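Local coordinates for alcohol oxidase (Myceliophthora thermophila, PDB 6F74), which binds flavin-adenine dinucleotide and is a VAO-type flavoprotein, named an alcohol oxidase, that probably uses oxygen as electron acceptor, at residues W39-F48 against L140-I150; A257-L267 against D282-G290. One frame throughout, in Å; residues are numbered along the deposited sequence.

Contact 1: W39-F48 against L140-I150; sequences WPDNSVWEAF and LTLNFAKQHNI
Phe-48 and Phe-144 lie almost flat on each other as an offset stack, their planes 12° apart and their centroids 4.1 Å from one another. Phe-48 extends straight off its helix, CG anti to the backbone N (chi1 176°), and Phe-144 has the same torsion, which lets the rings overlap although the two helix axes, running nearly antiparallel, stay 12.6 Å apart. Phe-144 CB sits over the face of the Phe-48 ring, whose far edge, at CZ, reaches Thr-141 CA. On its other face the Phe-144 ring carries His-148, four residues on and just past the end of that helix, and Val-44 CG1 meets it at an edge. Trp-45 joins the aromatic cluster obliquely, planes at 44°, with its CZ3 3.5 Å from Phe-144 CE1. Ile-150 closes the other end: its CD1 rests over the six-membered ring of Trp-39, 4.1 Å from the centroid, and touches Trp-45 CZ2. Pro-40 fits between these groups, CD meeting the end of Ile-150, CD1, at 3.8 Å while CG lies over the imidazole face of His-148. Strand 171-174 adds Leu-171 against Phe-144 and Ile-150. With no hydrogen bond identified across the interface, its cohesion rests on ring stacking, CH-pi contacts and buried apolar surface, so the two helices and the loops beside them are probably held together mainly by apolar packing.

Contact 2: A257-L267 against D282-G290; sequences ADQVLEAQIML and DLFRAIRGG
Arg-288, just past helix 281-287, reaches Ala-257 and Asp-258 in the short helix that leads into strand 260-266. Its CB lies 3.7 Å from Ala-257 O, and CG comes closer to that oxygen while also touching Val-260 CB. CD passes beside Val-260 O at 3.6 Å. A bend at chi3 then turns the head group, and NE donates to Ala-257 O at 2.9 Å, with the donor tilted 33° from the carbonyl plane. At the tip, NH2 forms a salt bridge of 2.9 Å with Asp-258 OD1, approaching from above a carboxylate set 79° to the guanidinium; Ser-487 also binds OD1. Asp-484 and Ser-486 hold NH2 and NH1 from outside. A leucine in place of Arg-288 would probably leave Asp-258 without this charged mate and Ala-257 O without its side-chain donor. Further along, Phe-284 points CZ at Leu-261 O, 3.2 Å away, and Ile-265 CD1 meets Leu-283 CD2 tip to tip at 3.9 Å; the same CD1 also meets Ile-287 CD1 end to end. The helix runs at 108° to the strand, packed on one side of an antiparallel sheet, consistent with the alpha+beta FAD-binding (PCMH-type) domain of VAO-type flavoproteins.

Contact 1 and contact 2 follow one another in series along the chain: the first closes at residue 150, well before the second opens at 257. Their centres are 29 Å apart, yet they touch where Leu-142 CD2 packs 3.5 Å from Leu-267 O. Helix 135-147 of contact 1 lies against the mixed sheet holding strands 128-131, 171-174 and 152-155, whereas strand 260-266 of contact 2 belongs to the antiparallel sheet with 272-276 and 296-306. Segments 140-150 and 257-267 both belong to the FAD-binding domain. Contact 1 joins helix 42-52, near the start of the chain, to the edge of this domain. Contact 2 lies nearer the cofactor: the side chain of Ile-265 is about 7 Å from the flavin-adenine dinucleotide, that of Thr-141 in contact 1 about 12 Å.

Contact 1: W39-F48 against L140-I150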
loop_
_atom_site.group_PDB
_atom_site.type_symbol
_atom_site.label_atom_id
_atom_site.label_comp_id
_atom_site.label_asym_id
_atom_site.label_seq_id
_atom_site.Cartn_x
_atom_site.Cartn_y
_atom_site.Cartn_z
ATOM N N TRP A 39 -14.582 -30.305 -3.850
ATOM C CA TRP A 39 -13.152 -30.009 -3.917
ATOM C C TRP A 39 -12.468 -31.103 -4.706
ATOM O O TRP A 39 -12.696 -32.261 -4.433
ATOM C CB TRP A 39 -12.565 -29.901 -2.508
ATOM C CG TRP A 39 -11.152 -29.412 -2.440
ATOM C CD1 TRP A 39 -10.043 -30.160 -2.225
ATOM C CD2 TRP A 39 -10.703 -28.044 -2.556
ATOM N NE1 TRP A 39 -8.924 -29.369 -2.213
ATOM C CE2 TRP A 39 -9.295 -28.063 -2.422
ATOM C CE3 TRP A 39 -11.357 -26.812 -2.775
ATOM C CZ2 TRP A 39 -8.518 -26.906 -2.490
ATOM C CZ3 TRP A 39 -10.598 -25.656 -2.845
ATOM C CH2 TRP A 39 -9.178 -25.706 -2.710
ATOM N N PRO A 40 -11.633 -30.751 -5.699
ATOM C CA PRO A 40 -10.924 -31.792 -6.460
ATOM C C PRO A 40 -10.058 -32.705 -5.578
ATOM O O PRO A 40 -9.415 -32.205 -4.658
ATOM C CB PRO A 40 -10.054 -30.989 -7.431
ATOM C CG PRO A 40 -10.650 -29.634 -7.482
ATOM C CD PRO A 40 -11.255 -29.400 -6.133
ATOM N N ASP A 41 -10.063 -34.017 -5.858
ATOM C CA ASP A 41 -9.298 -34.992 -5.050
ATOM C C ASP A 41 -7.815 -34.956 -5.420
ATOM O O ASP A 41 -7.423 -34.238 -6.338
ATOM C CB ASP A 41 -9.892 -36.425 -5.144
ATOM C CG ASP A 41 -9.740 -37.064 -6.520
ATOM O OD1 ASP A 41 -9.038 -36.525 -7.389
ATOM O OD2 ASP A 41 -10.325 -38.130 -6.725
ATOM N N ASN A 42 -6.991 -35.717 -4.710
ATOM C CA ASN A 42 -5.549 -35.615 -4.878
ATOM C C ASN A 42 -5.097 -35.866 -6.327
ATOM O O ASN A 42 -4.220 -35.169 -6.825
ATOM C CB ASN A 42 -4.802 -36.509 -3.874
ATOM C CG ASN A 42 -5.033 -36.091 -2.401
ATOM O OD1 ASN A 42 -5.220 -36.950 -1.541
ATOM N ND2 ASN A 42 -5.001 -34.776 -2.098
ATOM N N SER A 43 -5.738 -36.810 -7.022
ATOM C CA SER A 43 -5.365 -37.131 -8.405
ATOM C C SER A 43 -5.565 -35.944 -9.363
ATOM O O SER A 43 -4.762 -35.722 -10.284
ATOM C CB SER A 43 -6.149 -38.354 -8.896
ATOM O OG SER A 43 -7.521 -38.027 -9.084
ATOM N N VAL A 44 -6.630 -35.171 -9.141
ATOM C CA VAL A 44 -6.926 -34.016 -9.988
ATOM C C VAL A 44 -5.861 -32.943 -9.791
ATOM O O VAL A 44 -5.366 -32.387 -10.759
ATOM C CB VAL A 44 -8.358 -33.459 -9.744
ATOM C CG1 VAL A 44 -8.596 -32.141 -10.514
ATOM C CG2 VAL A 44 -9.390 -34.512 -10.147
ATOM N N TRP A 45 -5.500 -32.667 -8.544
ATOM C CA TRP A 45 -4.440 -31.698 -8.247
ATOM C C TRP A 45 -3.101 -32.130 -8.818
ATOM O O TRP A 45 -2.341 -31.298 -9.356
ATOM C CB TRP A 45 -4.323 -31.449 -6.741
ATOM C CG TRP A 45 -5.490 -30.669 -6.162
ATOM C CD1 TRP A 45 -6.474 -31.156 -5.368
ATOM C CD2 TRP A 45 -5.761 -29.277 -6.326
ATOM N NE1 TRP A 45 -7.362 -30.157 -5.024
ATOM C CE2 TRP A 45 -6.942 -28.987 -5.599
ATOM C CE3 TRP A 45 -5.122 -28.229 -7.012
ATOM C CZ2 TRP A 45 -7.504 -27.704 -5.555
ATOM C CZ3 TRP A 45 -5.676 -26.955 -6.952
ATOM C CH2 TRP A 45 -6.860 -26.711 -6.226
ATOM N N GLU A 46 -2.801 -33.431 -8.707
ATOM C CA GLU A 46 -1.558 -33.971 -9.219
ATOM C C GLU A 46 -1.462 -33.838 -10.761
ATOM O O GLU A 46 -0.437 -33.421 -11.294
ATOM C CB GLU A 46 -1.448 -35.423 -8.770
ATOM C CG GLU A 46 -0.154 -36.170 -9.115
ATOM C CD GLU A 46 -0.155 -37.567 -8.513
ATOM O OE1 GLU A 46 -0.789 -37.730 -7.406
ATOM O OE2 GLU A 46 0.437 -38.518 -9.132
ATOM N N ALA A 47 -2.557 -34.147 -11.454
ATOM C CA ALA A 47 -2.639 -33.941 -12.912
ATOM C C ALA A 47 -2.481 -32.460 -13.307
ATOM O O ALA A 47 -1.912 -32.142 -14.350
ATOM C CB ALA A 47 -3.950 -34.502 -13.464
ATOM N N PHE A 48 -2.988 -31.562 -12.470
ATOM C CA PHE A 48 -2.860 -30.119 -12.709
ATOM C C PHE A 48 -1.389 -29.686 -12.516
ATOM O O PHE A 48 -0.839 -28.893 -13.313
ATOM C CB PHE A 48 -3.873 -29.360 -11.821
ATOM C CG PHE A 48 -3.790 -27.851 -11.905
ATOM C CD1 PHE A 48 -3.690 -27.186 -13.117
ATOM C CD2 PHE A 48 -3.816 -27.083 -10.727
ATOM C CE1 PHE A 48 -3.609 -25.792 -13.168
ATOM C CE2 PHE A 48 -3.750 -25.699 -10.773
ATOM C CZ PHE A 48 -3.633 -25.052 -12.008
ATOM N N LEU A 140 -3.695 -21.409 -17.356
ATOM C CA LEU A 140 -4.110 -22.687 -16.784
ATOM C C LEU A 140 -4.670 -22.540 -15.345
ATOM O O LEU A 140 -5.611 -23.249 -14.958
ATOM C CB LEU A 140 -2.956 -23.702 -16.791
ATOM C CG LEU A 140 -2.481 -24.253 -18.139
ATOM C CD1 LEU A 140 -1.062 -24.803 -18.039
ATOM C CD2 LEU A 140 -3.446 -25.329 -18.657
ATOM N N THR A 141 -4.103 -21.608 -14.583
ATOM C CA THR A 141 -4.539 -21.372 -13.226
ATOM C C THR A 141 -5.907 -20.722 -13.225
ATOM O O THR A 141 -6.817 -21.208 -12.556
ATOM C CB THR A 141 -3.512 -20.542 -12.452
ATOM O OG1 THR A 141 -2.260 -21.186 -12.553
ATOM C CG2 THR A 141 -3.907 -20.375 -10.958
ATOM N N LEU A 142 -6.059 -19.662 -14.015
ATOM C CA LEU A 142 -7.341 -19.023 -14.198
ATOM C C LEU A 142 -8.391 -20.069 -14.570
ATOM O O LEU A 142 -9.409 -20.191 -13.874
ATOM C CB LEU A 142 -7.273 -17.935 -15.267
ATOM C CG LEU A 142 -8.590 -17.258 -15.683
ATOM C CD1 LEU A 142 -9.289 -16.583 -14.510
ATOM C CD2 LEU A 142 -8.350 -16.255 -16.778
ATOM N N ASN A 143 -8.126 -20.822 -15.638
ATOM C CA ASN A 143 -9.083 -21.804 -16.145
ATOM C C ASN A 143 -9.452 -22.881 -15.113
ATOM O O ASN A 143 -10.627 -23.212 -14.961
ATOM C CB ASN A 143 -8.559 -22.478 -17.439
ATOM C CG ASN A 143 -8.582 -21.561 -18.654
ATOM O OD1 ASN A 143 -9.082 -20.453 -18.595
ATOM N ND2 ASN A 143 -8.047 -22.040 -19.784
ATOM N N PHE A 144 -8.460 -23.421 -14.424
ATOM C CA PHE A 144 -8.695 -24.432 -13.385
ATOM C C PHE A 144 -9.586 -23.868 -12.248
ATOM O O PHE A 144 -10.477 -24.548 -11.786
ATOM C CB PHE A 144 -7.351 -24.984 -12.851
ATOM C CG PHE A 144 -7.484 -26.134 -11.891
ATOM C CD1 PHE A 144 -7.805 -25.904 -10.542
ATOM C CD2 PHE A 144 -7.285 -27.436 -12.310
ATOM C CE1 PHE A 144 -7.914 -26.944 -9.653
ATOM C CE2 PHE A 144 -7.409 -28.491 -11.426
ATOM C CZ PHE A 144 -7.717 -28.243 -10.089
ATOM N N ALA A 145 -9.352 -22.628 -11.819
ATOM C CA ALA A 145 -10.148 -22.000 -10.739
ATOM C C ALA A 145 -11.606 -21.915 -11.132
ATOM O O ALA A 145 -12.501 -22.277 -10.362
ATOM C CB ALA A 145 -9.632 -20.603 -10.440
ATOM N N LYS A 146 -11.834 -21.418 -12.349
ATOM C CA LYS A 146 -13.184 -21.289 -12.898
ATOM C C LYS A 146 -13.820 -22.663 -13.115
ATOM O O LYS A 146 -14.966 -22.870 -12.784
ATOM C CB LYS A 146 -13.169 -20.522 -14.238
ATOM C CG LYS A 146 -12.727 -19.072 -14.176
ATOM C CD LYS A 146 -13.045 -18.335 -15.472
ATOM C CE LYS A 146 -12.274 -18.861 -16.665
ATOM N NZ LYS A 146 -12.643 -18.170 -17.911
ATOM N N GLN A 147 -13.063 -23.603 -13.650
ATOM C CA GLN A 147 -13.585 -24.934 -13.918
ATOM C C GLN A 147 -14.048 -25.647 -12.638
ATOM O O GLN A 147 -15.155 -26.228 -12.629
ATOM C CB GLN A 147 -12.544 -25.798 -14.615
ATOM C CG GLN A 147 -13.117 -27.145 -15.078
ATOM C CD GLN A 147 -12.105 -28.028 -15.705
ATOM O OE1 GLN A 147 -10.977 -27.628 -15.924
ATOM N NE2 GLN A 147 -12.522 -29.234 -16.049
ATOM N N HIS A 148 -13.236 -25.577 -11.572
ATOM C CA HIS A 148 -13.580 -26.231 -10.325
ATOM C C HIS A 148 -14.245 -25.318 -9.296
ATOM O O HIS A 148 -14.401 -25.706 -8.133
ATOM C CB HIS A 148 -12.383 -26.983 -9.744
ATOM C CG HIS A 148 -11.797 -27.988 -10.684
ATOM N ND1 HIS A 148 -12.294 -29.269 -10.852
ATOM C CD2 HIS A 148 -10.749 -27.876 -11.535
ATOM C CE1 HIS A 148 -11.558 -29.914 -11.743
ATOM N NE2 HIS A 148 -10.597 -29.104 -12.155
ATOM N N ASN A 149 -14.682 -24.138 -9.747
ATOM C CA ASN A 149 -15.362 -23.146 -8.920
ATOM C C ASN A 149 -14.618 -22.860 -7.624
ATOM O O ASN A 149 -15.204 -22.833 -6.523
ATOM C CB ASN A 149 -16.812 -23.599 -8.687
ATOM C CG ASN A 149 -17.577 -22.694 -7.740
ATOM O OD1 ASN A 149 -17.543 -21.468 -7.868
ATOM N ND2 ASN A 149 -18.282 -23.296 -6.792
ATOM N N ILE A 150 -13.313 -22.697 -7.754
ATOM C CA ILE A 150 -12.428 -22.450 -6.627
ATOM C C ILE A 150 -12.049 -20.968 -6.696
ATOM O O ILE A 150 -11.725 -20.445 -7.795
ATOM C CB ILE A 150 -11.151 -23.324 -6.713
ATOM C CG1 ILE A 150 -11.506 -24.799 -6.598
ATOM C CG2 ILE A 150 -10.138 -22.946 -5.642
ATOM C CD1 ILE A 150 -10.302 -25.736 -6.513
#

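Contact 2: A257-L267 against D282-G290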
loop_
_atom_site.group_PDB
_atom_site.type_symbol
_atom_site.label_atom_id
_atom_site.label_comp_id
_atom_site.label_asym_id
_atom_site.label_seq_id
_atom_site.Cartn_x
_atom_site.Cartn_y
_atom_site.Cartn_z
ATOM N N ALA A 257 -0.675 5.859 -10.136
ATOM C CA ALA A 257 -1.789 5.575 -11.054
ATOM C C ALA A 257 -1.711 6.391 -12.313
ATOM O O ALA A 257 -2.043 5.896 -13.380
ATOM C CB ALA A 257 -3.115 5.822 -10.384
ATOM N N ASP A 258 -1.284 7.638 -12.195
ATOM C CA ASP A 258 -1.171 8.515 -13.352
ATOM C C ASP A 258 0.111 8.374 -14.164
ATOM O O ASP A 258 0.221 8.979 -15.205
ATOM C CB ASP A 258 -1.424 9.976 -12.927
ATOM C CG ASP A 258 -2.887 10.244 -12.599
ATOM O OD1 ASP A 258 -3.773 9.461 -13.057
ATOM O OD2 ASP A 258 -3.139 11.250 -11.906
ATOM N N GLN A 259 1.049 7.563 -13.687
ATOM C CA GLN A 259 2.216 7.175 -14.476
ATOM C C GLN A 259 1.888 6.124 -15.521
ATOM O O GLN A 259 2.593 6.002 -16.514
ATOM C CB GLN A 259 3.346 6.678 -13.570
ATOM C CG GLN A 259 3.773 7.661 -12.480
ATOM C CD GLN A 259 4.174 9.016 -12.988
ATOM O OE1 GLN A 259 4.677 9.158 -14.081
ATOM N NE2 GLN A 259 4.008 10.020 -12.146
ATOM N N VAL A 260 0.799 5.392 -15.323
ATOM C CA VAL A 260 0.474 4.251 -16.171
ATOM C C VAL A 260 -0.025 4.747 -17.528
ATOM O O VAL A 260 -1.040 5.421 -17.617
ATOM C CB VAL A 260 -0.577 3.322 -15.521
ATOM C CG1 VAL A 260 -0.831 2.088 -16.390
ATOM C CG2 VAL A 260 -0.134 2.875 -14.136
ATOM N N LEU A 261 0.706 4.382 -18.576
ATOM C CA LEU A 261 0.381 4.764 -19.954
ATOM C C LEU A 261 -0.487 3.740 -20.664
ATOM O O LEU A 261 -1.331 4.100 -21.499
ATOM C CB LEU A 261 1.666 4.931 -20.738
ATOM C CG LEU A 261 2.512 6.128 -20.305
ATOM C CD1 LEU A 261 3.941 5.962 -20.801
ATOM C CD2 LEU A 261 1.855 7.440 -20.788
ATOM N N GLU A 262 -0.234 2.468 -20.365
ATOM C CA GLU A 262 -1.013 1.348 -20.857
ATOM C C GLU A 262 -0.695 0.096 -20.071
ATOM O O GLU A 262 0.254 0.082 -19.264
ATOM C CB GLU A 262 -0.752 1.102 -22.358
ATOM C CG GLU A 262 0.635 0.697 -22.772
ATOM C CD GLU A 262 0.768 0.643 -24.284
ATOM O OE1 GLU A 262 0.439 1.638 -24.944
ATOM O OE2 GLU A 262 1.162 -0.421 -24.828
ATOM N N ALA A 263 -1.499 -0.946 -20.306
ATOM C CA ALA A 263 -1.306 -2.243 -19.672
ATOM C C ALA A 263 -1.732 -3.370 -20.625
ATOM O O ALA A 263 -2.569 -3.169 -21.496
ATOM C CB ALA A 263 -2.106 -2.317 -18.370
ATOM N N GLN A 264 -1.153 -4.546 -20.423
ATOM C CA GLN A 264 -1.683 -5.779 -20.962
ATOM C C GLN A 264 -2.335 -6.475 -19.779
ATOM O O GLN A 264 -1.753 -6.541 -18.699
ATOM C CB GLN A 264 -0.576 -6.649 -21.536
ATOM C CG GLN A 264 0.134 -6.100 -22.780
ATOM C CD GLN A 264 -0.790 -5.971 -23.950
ATOM O OE1 GLN A 264 -1.460 -6.918 -24.334
ATOM N NE2 GLN A 264 -0.840 -4.793 -24.531
ATOM N N ILE A 265 -3.564 -6.948 -20.004
ATOM C CA ILE A 265 -4.395 -7.511 -18.967
ATOM C C ILE A 265 -5.112 -8.738 -19.500
ATOM O O ILE A 265 -5.717 -8.674 -20.582
ATOM C CB ILE A 265 -5.456 -6.505 -18.481
ATOM C CG1 ILE A 265 -4.784 -5.230 -17.948
ATOM C CG2 ILE A 265 -6.291 -7.123 -17.370
ATOM C CD1 ILE A 265 -5.736 -4.125 -17.547
ATOM N N MET A 266 -5.047 -9.831 -18.737
ATOM C CA MET A 266 -5.816 -11.040 -19.016
ATOM C C MET A 266 -7.144 -10.949 -18.264
ATOM O O MET A 266 -7.188 -10.859 -17.027
ATOM C CB MET A 266 -5.041 -12.292 -18.614
ATOM C CG MET A 266 -5.796 -13.601 -18.878
ATOM S SD MET A 266 -4.875 -15.141 -18.510
ATOM C CE MET A 266 -3.342 -14.824 -19.360
ATOM N N LEU A 267 -8.230 -10.958 -19.023
ATOM C CA LEU A 267 -9.559 -10.826 -18.442
ATOM C C LEU A 267 -9.993 -12.159 -17.855
ATOM O O LEU A 267 -9.361 -13.184 -18.126
ATOM C CB LEU A 267 -10.561 -10.335 -19.499
ATOM C CG LEU A 267 -10.230 -9.042 -20.255
ATOM C CD1 LEU A 267 -11.312 -8.709 -21.269
ATOM C CD2 LEU A 267 -10.039 -7.876 -19.309
ATOM N N ASP A 282 -12.283 2.365 -20.578
ATOM C CA ASP A 282 -13.001 2.205 -19.300
ATOM C C ASP A 282 -12.273 1.267 -18.350
ATOM O O ASP A 282 -12.252 1.505 -17.132
ATOM C CB ASP A 282 -14.478 1.799 -19.491
ATOM C CG ASP A 282 -14.673 0.537 -20.346
ATOM O OD1 ASP A 282 -13.718 0.071 -20.993
ATOM O OD2 ASP A 282 -15.820 0.016 -20.403
ATOM N N LEU A 283 -11.683 0.198 -18.896
ATOM C CA LEU A 283 -10.823 -0.677 -18.094
ATOM C C LEU A 283 -9.538 0.040 -17.639
ATOM O O LEU A 283 -9.062 -0.181 -16.533
ATOM C CB LEU A 283 -10.500 -1.962 -18.857
ATOM C CG LEU A 283 -9.473 -2.956 -18.287
ATOM C CD1 LEU A 283 -9.877 -3.566 -16.967
ATOM C CD2 LEU A 283 -9.238 -4.035 -19.334
ATOM N N PHE A 284 -8.971 0.859 -18.523
ATOM C CA PHE A 284 -7.729 1.584 -18.276
ATOM C C PHE A 284 -7.902 2.586 -17.128
ATOM O O PHE A 284 -7.036 2.716 -16.245
ATOM C CB PHE A 284 -7.340 2.264 -19.591
ATOM C CG PHE A 284 -6.109 3.113 -19.524
ATOM C CD1 PHE A 284 -4.914 2.588 -19.071
ATOM C CD2 PHE A 284 -6.131 4.421 -20.011
ATOM C CE1 PHE A 284 -3.767 3.364 -19.071
ATOM C CE2 PHE A 284 -4.993 5.202 -20.014
ATOM C CZ PHE A 284 -3.799 4.680 -19.541
ATOM N N ARG A 285 -9.050 3.266 -17.144
ATOM C CA ARG A 285 -9.420 4.186 -16.093
ATOM C C ARG A 285 -9.627 3.461 -14.763
ATOM O O ARG A 285 -9.129 3.908 -13.741
ATOM C CB ARG A 285 -10.677 4.977 -16.472
ATOM C CG ARG A 285 -11.061 6.011 -15.402
ATOM C CD ARG A 285 -12.296 6.853 -15.728
ATOM N NE ARG A 285 -13.454 6.062 -16.192
ATOM C CZ ARG A 285 -14.028 6.137 -17.392
ATOM N NH1 ARG A 285 -13.528 6.951 -18.335
ATOM N NH2 ARG A 285 -15.041 5.316 -17.680
ATOM N N ALA A 286 -10.347 2.353 -14.791
ATOM C CA ALA A 286 -10.601 1.556 -13.578
ATOM C C ALA A 286 -9.319 1.115 -12.850
ATOM O O ALA A 286 -9.216 1.241 -11.622
ATOM C CB ALA A 286 -11.436 0.346 -13.933
ATOM N N ILE A 287 -8.347 0.606 -13.597
ATOM C CA ILE A 287 -7.080 0.165 -12.964
ATOM C C ILE A 287 -6.189 1.305 -12.486
ATOM O O ILE A 287 -5.254 1.065 -11.726
ATOM C CB ILE A 287 -6.254 -0.798 -13.839
ATOM C CG1 ILE A 287 -5.783 -0.147 -15.147
ATOM C CG2 ILE A 287 -7.069 -2.038 -14.147
ATOM C CD1 ILE A 287 -4.538 -0.826 -15.725
ATOM N N ARG A 288 -6.459 2.527 -12.954
ATOM C CA ARG A 288 -5.722 3.717 -12.535
ATOM C C ARG A 288 -6.480 4.482 -11.454
ATOM O O ARG A 288 -6.871 5.632 -11.646
ATOM C CB ARG A 288 -5.466 4.604 -13.760
ATOM C CG ARG A 288 -4.439 4.032 -14.729
ATOM C CD ARG A 288 -4.230 4.927 -15.934
ATOM N NE ARG A 288 -3.938 6.321 -15.547
ATOM C CZ ARG A 288 -4.151 7.399 -16.304
ATOM N NH1 ARG A 288 -4.652 7.297 -17.528
ATOM N NH2 ARG A 288 -3.872 8.612 -15.836
ATOM N N GLY A 289 -6.672 3.846 -10.304
ATOM C CA GLY A 289 -7.352 4.461 -9.147
ATOM C C GLY A 289 -8.543 3.702 -8.575
ATOM O O GLY A 289 -8.999 4.011 -7.466
ATOM N N GLY A 290 -9.052 2.710 -9.300
ATOM C CA GLY A 290 -10.209 1.937 -8.860
ATOM C C GLY A 290 -9.901 0.635 -8.180
ATOM O O GLY A 290 -10.785 -0.189 -8.032
#